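Local coordinates for protein glutamate receptor IIB (Drosophila melanogaster, PDB 4WXJ) that binds glutamate through its clamshell ligand-binding domain, the part described here, and probably gates a postsynaptic cation channel of the fly neuromuscular junction, at residues V140-R146 with F172-T178; I120-K124 with V188-G193. One frame throughout, in Å; residues are numbered along the deposited sequence. Where two conformers were deposited one is given.

Contact 1. Residues V140-R146 with F172-T178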
ATOM      1  N   VAL A 140       0.865 -22.989  10.591  1.00 30.44           N
ATOM      2  CA  VAL A 140       1.418 -21.753  10.049  1.00 24.84           C
ATOM      3  C   VAL A 140       0.459 -20.598  10.313  1.00 28.32           C
ATOM      4  O   VAL A 140      -0.633 -20.550   9.750  1.00 22.61           O
ATOM      5  CB  VAL A 140       1.677 -21.867   8.534  1.00 34.25           C
ATOM      6  CG1 VAL A 140       2.205 -20.547   7.971  1.00 34.83           C
ATOM      7  CG2 VAL A 140       2.650 -22.999   8.246  1.00 28.61           C
ATOM      8  N   GLN A 141       0.869 -19.671  11.172  1.00 25.39           N
ATOM      9  CA  GLN A 141       0.064 -18.489  11.452  1.00 19.77           C
ATOM     10  C   GLN A 141       0.196 -17.496  10.303  1.00 33.51           C
ATOM     11  O   GLN A 141       1.085 -17.627   9.463  1.00 29.63           O
ATOM     12  CB  GLN A 141       0.487 -17.842  12.773  1.00 23.43           C
ATOM     13  CG  GLN A 141       0.260 -18.722  13.994  1.00 31.01           C
ATOM     14  CD  GLN A 141       0.545 -17.998  15.296  1.00 34.78           C
ATOM     15  OE1 GLN A 141       1.346 -17.061  15.337  1.00 30.10           O
ATOM     16  NE2 GLN A 141      -0.116 -18.425  16.367  1.00 34.28           N
ATOM     17  N   PHE A 142      -0.693 -16.509  10.261  1.00 20.12           N
ATOM     18  CA  PHE A 142      -0.663 -15.512   9.198  1.00 19.18           C
ATOM     19  C   PHE A 142      -1.356 -14.222   9.617  1.00 21.05           C
ATOM     20  O   PHE A 142      -2.192 -14.222  10.520  1.00 23.37           O
ATOM     21  CB  PHE A 142      -1.310 -16.066   7.928  1.00 11.87           C
ATOM     22  CG  PHE A 142      -2.670 -16.666   8.150  1.00 22.42           C
ATOM     23  CD1 PHE A 142      -2.803 -18.003   8.485  1.00 25.31           C
ATOM     24  CD2 PHE A 142      -3.813 -15.897   8.019  1.00 23.32           C
ATOM     25  CE1 PHE A 142      -4.050 -18.558   8.690  1.00 27.40           C
ATOM     26  CE2 PHE A 142      -5.065 -16.447   8.222  1.00 20.69           C
ATOM     27  CZ  PHE A 142      -5.182 -17.780   8.557  1.00 24.03           C
ATOM     28  N   GLY A 143      -1.000 -13.123   8.955  1.00 21.98           N
ATOM     29  CA  GLY A 143      -1.580 -11.832   9.270  1.00 22.42           C
ATOM     30  C   GLY A 143      -1.349 -10.773   8.210  1.00 23.19           C
ATOM     31  O   GLY A 143      -0.799 -11.051   7.142  1.00 20.43           O
ATOM     32  N   THR A 144      -1.776  -9.552   8.524  1.00 24.50           N
ATOM     33  CA  THR A 144      -1.698  -8.423   7.603  1.00 19.87           C
ATOM     34  C   THR A 144      -1.188  -7.180   8.321  1.00 18.55           C
ATOM     35  O   THR A 144      -0.912  -7.209   9.519  1.00 18.81           O
ATOM     36  CB  THR A 144      -3.077  -8.091   6.982  1.00 27.66           C
ATOM     37  OG1 THR A 144      -3.955  -7.591   7.999  1.00 22.19           O
ATOM     38  CG2 THR A 144      -3.698  -9.317   6.339  1.00 30.84           C
ATOM     39  N   ILE A 145      -1.075  -6.083   7.581  1.00 14.94           N
ATOM     40  CA  ILE A 145      -0.771  -4.796   8.185  1.00 22.47           C
ATOM     41  C   ILE A 145      -1.977  -4.332   8.992  1.00 20.36           C
ATOM     42  O   ILE A 145      -3.110  -4.371   8.513  1.00 19.04           O
ATOM     43  CB  ILE A 145      -0.406  -3.746   7.129  1.00 24.76           C
ATOM     44  CG1 ILE A 145       0.921  -4.123   6.472  1.00 19.72           C
ATOM     45  CG2 ILE A 145      -0.301  -2.356   7.759  1.00 25.30           C
ATOM     46  CD1 ILE A 145       1.225  -3.346   5.211  1.00 32.00           C
ATOM     47  N   ARG A 146      -1.716  -3.883  10.213  0.52 20.28           N
ATOM     48  CA  ARG A 146      -2.762  -3.433  11.121  0.52 20.19           C
ATOM     49  C   ARG A 146      -3.494  -2.218  10.560  0.52 17.31           C
ATOM     50  O   ARG A 146      -2.884  -1.180  10.308  0.52 26.60           O
ATOM     51  CB  ARG A 146      -2.151  -3.107  12.485  0.52 27.19           C
ATOM     52  CG  ARG A 146      -3.154  -2.736  13.565  0.52 36.80           C
ATOM     53  CD  ARG A 146      -2.465  -2.508  14.908  0.52 37.78           C
ATOM     54  NE  ARG A 146      -1.656  -3.660  15.314  0.52 38.49           N
ATOM     55  CZ  ARG A 146      -0.339  -3.770  15.144  0.52 23.37           C
ATOM     56  NH1 ARG A 146       0.366  -2.796  14.578  0.52 20.49           N
ATOM     57  NH2 ARG A 146       0.283  -4.868  15.550  0.52 32.39           N
ATOM     58  N   PHE A 172      -4.934 -15.600  16.693  1.00 25.17           N
ATOM     59  CA  PHE A 172      -3.539 -16.019  16.810  1.00 26.71           C
ATOM     60  C   PHE A 172      -2.806 -15.330  17.955  1.00 25.35           C
ATOM     61  O   PHE A 172      -3.008 -14.144  18.220  1.00 26.37           O
ATOM     62  CB  PHE A 172      -2.784 -15.747  15.503  1.00 30.49           C
ATOM     63  CG  PHE A 172      -3.101 -16.714  14.395  1.00 25.32           C
ATOM     64  CD1 PHE A 172      -3.255 -18.068  14.649  1.00 23.64           C
ATOM     65  CD2 PHE A 172      -3.234 -16.266  13.091  1.00 21.26           C
ATOM     66  CE1 PHE A 172      -3.542 -18.954  13.626  1.00 33.16           C
ATOM     67  CE2 PHE A 172      -3.522 -17.147  12.063  1.00 29.55           C
ATOM     68  CZ  PHE A 172      -3.676 -18.492  12.331  1.00 23.33           C
ATOM     69  N   LYS A 173      -1.958 -16.105  18.625  1.00 27.25           N
ATOM     70  CA  LYS A 173      -1.031 -15.595  19.629  1.00 25.91           C
ATOM     71  C   LYS A 173       0.390 -15.957  19.198  1.00 22.13           C
ATOM     72  O   LYS A 173       0.664 -17.124  18.917  1.00 26.17           O
ATOM     73  CB  LYS A 173      -1.326 -16.186  21.011  1.00 29.93           C
ATOM     74  CG  LYS A 173      -2.700 -15.857  21.571  1.00 34.88           C
ATOM     75  CD  LYS A 173      -2.792 -16.262  23.037  1.00 43.16           C
ATOM     76  CE  LYS A 173      -4.156 -15.956  23.632  1.00 50.07           C
ATOM     77  NZ  LYS A 173      -5.198 -16.922  23.184  1.00 52.06           N
ATOM     78  N   PRO A 174       1.303 -14.969  19.140  1.00 23.30           N
ATOM     79  CA  PRO A 174       1.138 -13.548  19.465  1.00 32.74           C
ATOM     80  C   PRO A 174       0.379 -12.786  18.382  1.00 29.03           C
ATOM     81  O   PRO A 174      -0.137 -13.404  17.450  1.00 30.18           O
ATOM     82  CB  PRO A 174       2.582 -13.051  19.574  1.00 35.30           C
ATOM     83  CG  PRO A 174       3.329 -13.906  18.618  1.00 37.16           C
ATOM     84  CD  PRO A 174       2.674 -15.264  18.684  1.00 28.25           C
ATOM     85  N   ASP A 175       0.314 -11.464  18.519  1.00 20.91           N
ATOM     86  CA  ASP A 175      -0.381 -10.611  17.561  1.00 31.66           C
ATOM     87  C   ASP A 175       0.044 -10.932  16.132  1.00 25.19           C
ATOM     88  O   ASP A 175       1.232 -10.915  15.810  1.00 22.81           O
ATOM     89  CB  ASP A 175      -0.112  -9.137  17.874  1.00 32.27           C
ATOM     90  CG  ASP A 175      -0.766  -8.198  16.883  1.00 39.79           C
ATOM     91  OD1 ASP A 175      -1.806  -8.568  16.299  1.00 35.90           O
ATOM     92  OD2 ASP A 175      -0.241  -7.081  16.690  1.00 53.12           O
ATOM     93  N   ALA A 176      -0.933 -11.236  15.284  1.00 25.15           N
ATOM     94  CA  ALA A 176      -0.655 -11.646  13.913  1.00 30.05           C
ATOM     95  C   ALA A 176      -0.412 -10.445  13.005  1.00 26.65           C
ATOM     96  O   ALA A 176       0.135 -10.591  11.913  1.00 20.28           O
ATOM     97  CB  ALA A 176      -1.801 -12.490  13.375  1.00 33.76           C
ATOM     98  N   PHE A 177      -0.806  -9.260  13.460  1.00 19.78           N
ATOM     99  CA  PHE A 177      -0.721  -8.059  12.636  1.00 25.36           C
ATOM    100  C   PHE A 177       0.618  -7.334  12.788  1.00 25.75           C
ATOM    101  O   PHE A 177       1.312  -7.493  13.791  1.00 28.76           O
ATOM    102  CB  PHE A 177      -1.872  -7.116  12.975  1.00 21.08           C
ATOM    103  CG  PHE A 177      -3.228  -7.726  12.764  1.00 26.62           C
ATOM    104  CD1 PHE A 177      -3.854  -7.645  11.533  1.00 28.19           C
ATOM    105  CD2 PHE A 177      -3.871  -8.392  13.793  1.00 25.20           C
ATOM    106  CE1 PHE A 177      -5.099  -8.210  11.333  1.00 27.96           C
ATOM    107  CE2 PHE A 177      -5.114  -8.959  13.601  1.00 21.15           C
ATOM    108  CZ  PHE A 177      -5.731  -8.868  12.369  1.00 29.58           C
ATOM    109  N   THR A 178       0.962  -6.538  11.776  1.00 28.07           N
ATOM    110  CA  THR A 178       2.227  -5.804  11.739  1.00 23.66           C
ATOM    111  C   THR A 178       1.981  -4.330  11.425  1.00 30.62           C
ATOM    112  O   THR A 178       0.880  -3.951  11.027  1.00 24.81           O
ATOM    113  CB  THR A 178       3.184  -6.386  10.687  1.00 26.47           C
ATOM    114  OG1 THR A 178       2.644  -6.169   9.378  1.00 30.08           O
ATOM    115  CG2 THR A 178       3.388  -7.878  10.910  1.00 32.83           C
TER
HETATM  116  O   HOH W   1       0.717 -14.327  15.059  1.00 25.95           O

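Contact 2. Residues I120-K124 with V188-G193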
ATOM      1  N   ILE A 120      -0.289 -14.229  -0.940  1.00 22.24           N
ATOM      2  CA  ILE A 120       0.349 -14.733   0.269  1.00 27.10           C
ATOM      3  C   ILE A 120       1.867 -14.789   0.116  1.00 21.03           C
ATOM      4  O   ILE A 120       2.382 -15.492  -0.751  1.00 24.47           O
ATOM      5  CB  ILE A 120      -0.172 -16.141   0.622  1.00 21.53           C
ATOM      6  CG1 ILE A 120      -1.701 -16.146   0.723  1.00 21.10           C
ATOM      7  CG2 ILE A 120       0.444 -16.627   1.933  1.00 20.70           C
ATOM      8  CD1 ILE A 120      -2.307 -17.533   0.679  1.00 24.43           C
ATOM      9  N   LEU A 121       2.576 -14.049   0.965  1.00 23.79           N
ATOM     10  CA  LEU A 121       4.033 -14.129   1.023  1.00 17.85           C
ATOM     11  C   LEU A 121       4.429 -15.178   2.051  1.00 30.72           C
ATOM     12  O   LEU A 121       3.998 -15.119   3.205  1.00 19.55           O
ATOM     13  CB  LEU A 121       4.650 -12.774   1.379  1.00 25.81           C
ATOM     14  CG  LEU A 121       6.177 -12.760   1.515  1.00 22.29           C
ATOM     15  CD1 LEU A 121       6.843 -13.072   0.187  1.00 21.82           C
ATOM     16  CD2 LEU A 121       6.660 -11.425   2.055  1.00 29.30           C
ATOM     17  N   SER A 122       5.254 -16.131   1.628  1.00 25.32           N
ATOM     18  CA  SER A 122       5.634 -17.247   2.484  1.00 23.80           C
ATOM     19  C   SER A 122       7.117 -17.580   2.380  1.00 30.32           C
ATOM     20  O   SER A 122       7.785 -17.229   1.407  1.00 21.31           O
ATOM     21  CB  SER A 122       4.810 -18.484   2.132  1.00 35.55           C
ATOM     22  OG  SER A 122       5.203 -19.592   2.922  1.00 43.64           O
ATOM     23  N   TYR A 123       7.619 -18.261   3.404  1.00 36.95           N
ATOM     24  CA  TYR A 123       8.960 -18.820   3.379  1.00 36.30           C
ATOM     25  C   TYR A 123       8.930 -20.059   2.495  1.00 30.94           C
ATOM     26  O   TYR A 123       7.965 -20.821   2.531  1.00 27.34           O
ATOM     27  CB  TYR A 123       9.427 -19.168   4.794  1.00 40.59           C
ATOM     28  CG  TYR A 123      10.925 -19.296   4.951  1.00 35.22           C
ATOM     29  CD1 TYR A 123      11.702 -18.196   5.287  1.00 43.01           C
ATOM     30  CD2 TYR A 123      11.561 -20.518   4.776  1.00 43.09           C
ATOM     31  CE1 TYR A 123      13.071 -18.307   5.436  1.00 44.92           C
ATOM     32  CE2 TYR A 123      12.930 -20.639   4.923  1.00 40.86           C
ATOM     33  CZ  TYR A 123      13.680 -19.530   5.255  1.00 43.68           C
ATOM     34  OH  TYR A 123      15.043 -19.645   5.402  1.00 45.39           O
ATOM     35  N   LYS A 124       9.972 -20.254   1.694  1.00 34.62           N
ATOM     36  CA  LYS A 124      10.045 -21.417   0.818  1.00 39.11           C
ATOM     37  C   LYS A 124      10.071 -22.714   1.622  1.00 34.67           C
ATOM     38  O   LYS A 124      10.557 -22.746   2.752  1.00 47.81           O
ATOM     39  CB  LYS A 124      11.278 -21.330  -0.085  1.00 39.29           C
ATOM     40  CG  LYS A 124      11.098 -20.409  -1.278  1.00 37.87           C
ATOM     41  CD  LYS A 124      12.350 -20.348  -2.134  1.00 38.11           C
ATOM     42  CE  LYS A 124      12.079 -19.645  -3.453  1.00 38.83           C
ATOM     43  NZ  LYS A 124      13.332 -19.188  -4.117  1.00 43.52           N
ATOM     44  N   VAL A 188       8.253 -12.971   8.166  1.00 22.29           N
ATOM     45  CA  VAL A 188       8.222 -14.207   7.390  1.00 18.55           C
ATOM     46  C   VAL A 188       9.622 -14.812   7.312  1.00 30.51           C
ATOM     47  O   VAL A 188       9.794 -16.026   7.442  1.00 24.02           O
ATOM     48  CB  VAL A 188       7.683 -13.975   5.962  1.00 20.36           C
ATOM     49  CG1 VAL A 188       7.799 -15.249   5.123  1.00 26.67           C
ATOM     50  CG2 VAL A 188       6.237 -13.515   6.008  1.00 21.35           C
ATOM     51  N   LYS A 189      10.617 -13.958   7.094  1.00 25.17           N
ATOM     52  CA  LYS A 189      12.003 -14.401   7.002  1.00 34.29           C
ATOM     53  C   LYS A 189      12.484 -14.991   8.327  1.00 32.11           C
ATOM     54  O   LYS A 189      13.060 -16.077   8.360  1.00 38.61           O
ATOM     55  CB  LYS A 189      12.903 -13.235   6.576  1.00 35.05           C
ATOM     56  CG  LYS A 189      12.713 -12.823   5.121  1.00 40.72           C
ATOM     57  CD  LYS A 189      13.056 -11.359   4.875  1.00 40.45           C
ATOM     58  CE  LYS A 189      14.552 -11.104   4.891  1.00 49.09           C
ATOM     59  NZ  LYS A 189      14.863  -9.688   4.540  1.00 55.33           N
ATOM     60  N   LEU A 190      12.231 -14.275   9.418  1.00 24.98           N
ATOM     61  CA  LEU A 190      12.672 -14.706  10.741  1.00 30.29           C
ATOM     62  C   LEU A 190      11.954 -15.968  11.218  1.00 32.92           C
ATOM     63  O   LEU A 190      12.489 -16.722  12.030  1.00 24.27           O
ATOM     64  CB  LEU A 190      12.455 -13.583  11.758  1.00 29.78           C
ATOM     65  CG  LEU A 190      13.323 -12.333  11.595  1.00 38.66           C
ATOM     66  CD1 LEU A 190      12.783 -11.197  12.451  1.00 33.97           C
ATOM     67  CD2 LEU A 190      14.770 -12.631  11.955  1.00 41.48           C
ATOM     68  N   SER A 191      10.745 -16.191  10.713  1.00 27.72           N
ATOM     69  CA  SER A 191       9.890 -17.267  11.202  1.00 32.36           C
ATOM     70  C   SER A 191      10.186 -18.617  10.549  1.00 22.62           C
ATOM     71  O   SER A 191       9.694 -19.650  11.002  1.00 24.26           O
ATOM     72  CB  SER A 191       8.422 -16.896  10.986  1.00 35.28           C
ATOM     73  OG  SER A 191       8.047 -15.823  11.832  1.00 44.27           O
ATOM     74  N   LYS A 192      10.979 -18.605   9.481  1.00 24.81           N
ATOM     75  CA  LYS A 192      11.447 -19.837   8.844  1.00 39.10           C
ATOM     76  C   LYS A 192      10.313 -20.729   8.321  1.00 36.22           C
ATOM     77  O   LYS A 192      10.534 -21.901   8.007  1.00 41.00           O
ATOM     78  CB  LYS A 192      12.318 -20.630   9.828  1.00 42.56           C
ATOM     79  CG  LYS A 192      13.806 -20.567   9.536  1.00 50.55           C
ATOM     80  CD  LYS A 192      14.345 -19.154   9.666  1.00 53.95           C
ATOM     81  CE  LYS A 192      15.862 -19.154   9.744  1.00 54.90           C
ATOM     82  NZ  LYS A 192      16.431 -17.785   9.628  1.00 64.49           N
ATOM     83  N   GLY A 193       9.107 -20.173   8.217  1.00 39.56           N
ATOM     84  CA  GLY A 193       7.979 -20.882   7.632  1.00 31.44           C
ATOM     85  C   GLY A 193       6.810 -21.117   8.574  1.00 31.59           C
ATOM     86  O   GLY A 193       5.876 -21.849   8.237  1.00 37.82           O
TER

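Contact 1. Residues V140-R146 with F172-T178
Loop 172-178, between helices 160-171 and 181-191, lies along edge strand 141-143 in the second lobe of the clamshell, periplasmic-binding-protein-like glutamate-binding domain. Backbone hydrogen bonds join the two segments at the end nearer the ligand. Thr178 N donates to Thr144 O (3.0 Å), and Arg146 N donates to Thr178 O (2.7 Å, nearly straight). Together they make a single beta bridge between Ile145 and Thr178. CA-H...O contacts follow the same path: Gly143 CA lies 3.4 Å from Ala176 O, and Phe177 CA lies 3.2 Å from Thr144 O. A side chain on Gly143 would clash with Ala176 O.

Side-chain polar contacts close both ends. In the conformer given, Arg146 NH2 forms a salt bridge with Asp175 OD2 at 2.5 Å. Asp175 OD1 accepts from Phe177 N (3.1 Å), which makes an Asx turn. At the far end Gln141 NE2 donates to Lys173 O (3.0 Å). A water bridges Gln141 OE1 and Pro174 O, just after the cis peptide bond that precedes Pro174.

Phe172 turns its edge to the face of Phe142 in a T-shaped pair, with centroids 5.0 Å apart. Gln141 CG lies over the Phe172 face as a CH-pi contact.

Ile145 touches the bound glutamate, and Thr144 OG1 is hydrogen-bonded to Ser151 OG of helix 149-155. The chemistry implies polar bonds at both ends, with aromatic packing at the Gln141 end, and Ile145, bridged to Thr178, is part of the glutamate pocket.

Contact 2. Residues I120-K124 with V188-G193
Here the C-terminal end of helix 181-191 packs against the end of strand 108-123, in the second lobe (D2) of the clamshell (periplasmic-binding-protein type) ligand-binding domain. No hydrogen bond crosses between the segments. The contact is made by van der Waals packing and a CH-pi contact, and Tyr123 gives the largest share of its surface.

Val188 comes first and points toward the strand. Val188 CG1 sits 3.5 Å from Tyr123 N and 4.3 Å from Tyr123 CB. Val188 CG2 reaches Leu121 O at 3.9 Å and Leu121 CD2 at 4.5 Å. Tyr195 and Phe197 of the neighbouring strand 195-200 also touch Val188, so this side chain is buried between helix and sheet.

The CA-to-CB bond of Lys189 points away, and Lys189 NZ is hydrogen-bonded to Asn211 OD1. Its backbone still takes part: Lys189 O lies 3.7 Å from Tyr123 CE1.

The helix then ends. Lys192 is the first residue to leave helical angles, and its phi is positive. The turn covers one face of the Tyr123 ring: Lys192 CA stands 3.9 Å from the Tyr123 ring centroid, almost on the ring normal, as a CH-pi contact. The CA-to-CB bond of Lys192 points away, yet Lys192 CD comes within 4.3 Å of Tyr123 OH.

Gly193 follows with phi near 118°, where a CB would be jammed against the preceding carbonyl oxygen. Gly193 N lies 3.6 Å from Tyr123 CB.

In the fold
Contacts 1 and 2 lie in the same lobe, with centres about 13 Å apart. They share one mixed sheet, ordered 141-143, 195-200, 108-123, 214-230. Contact 1 uses one of its two edge strands, 141-143; contact 2 uses 108-123, with 195-200 between them. Along the chain the order is 120-124, 140-146, 172-178, 188-193, so contact 1 is nested inside contact 2. Helix 181-191 leads from the loop of contact 1 to the turn of contact 2. The two meet directly where Val140 CG2 packs 3.4 Å from Gly193 O. Within one lobe, contact 1 thus adjoins the glutamate pocket through Ile145, while contact 2 joins helix and sheet farther from it, the Leu121 side chain about 10 Å from the glutamate.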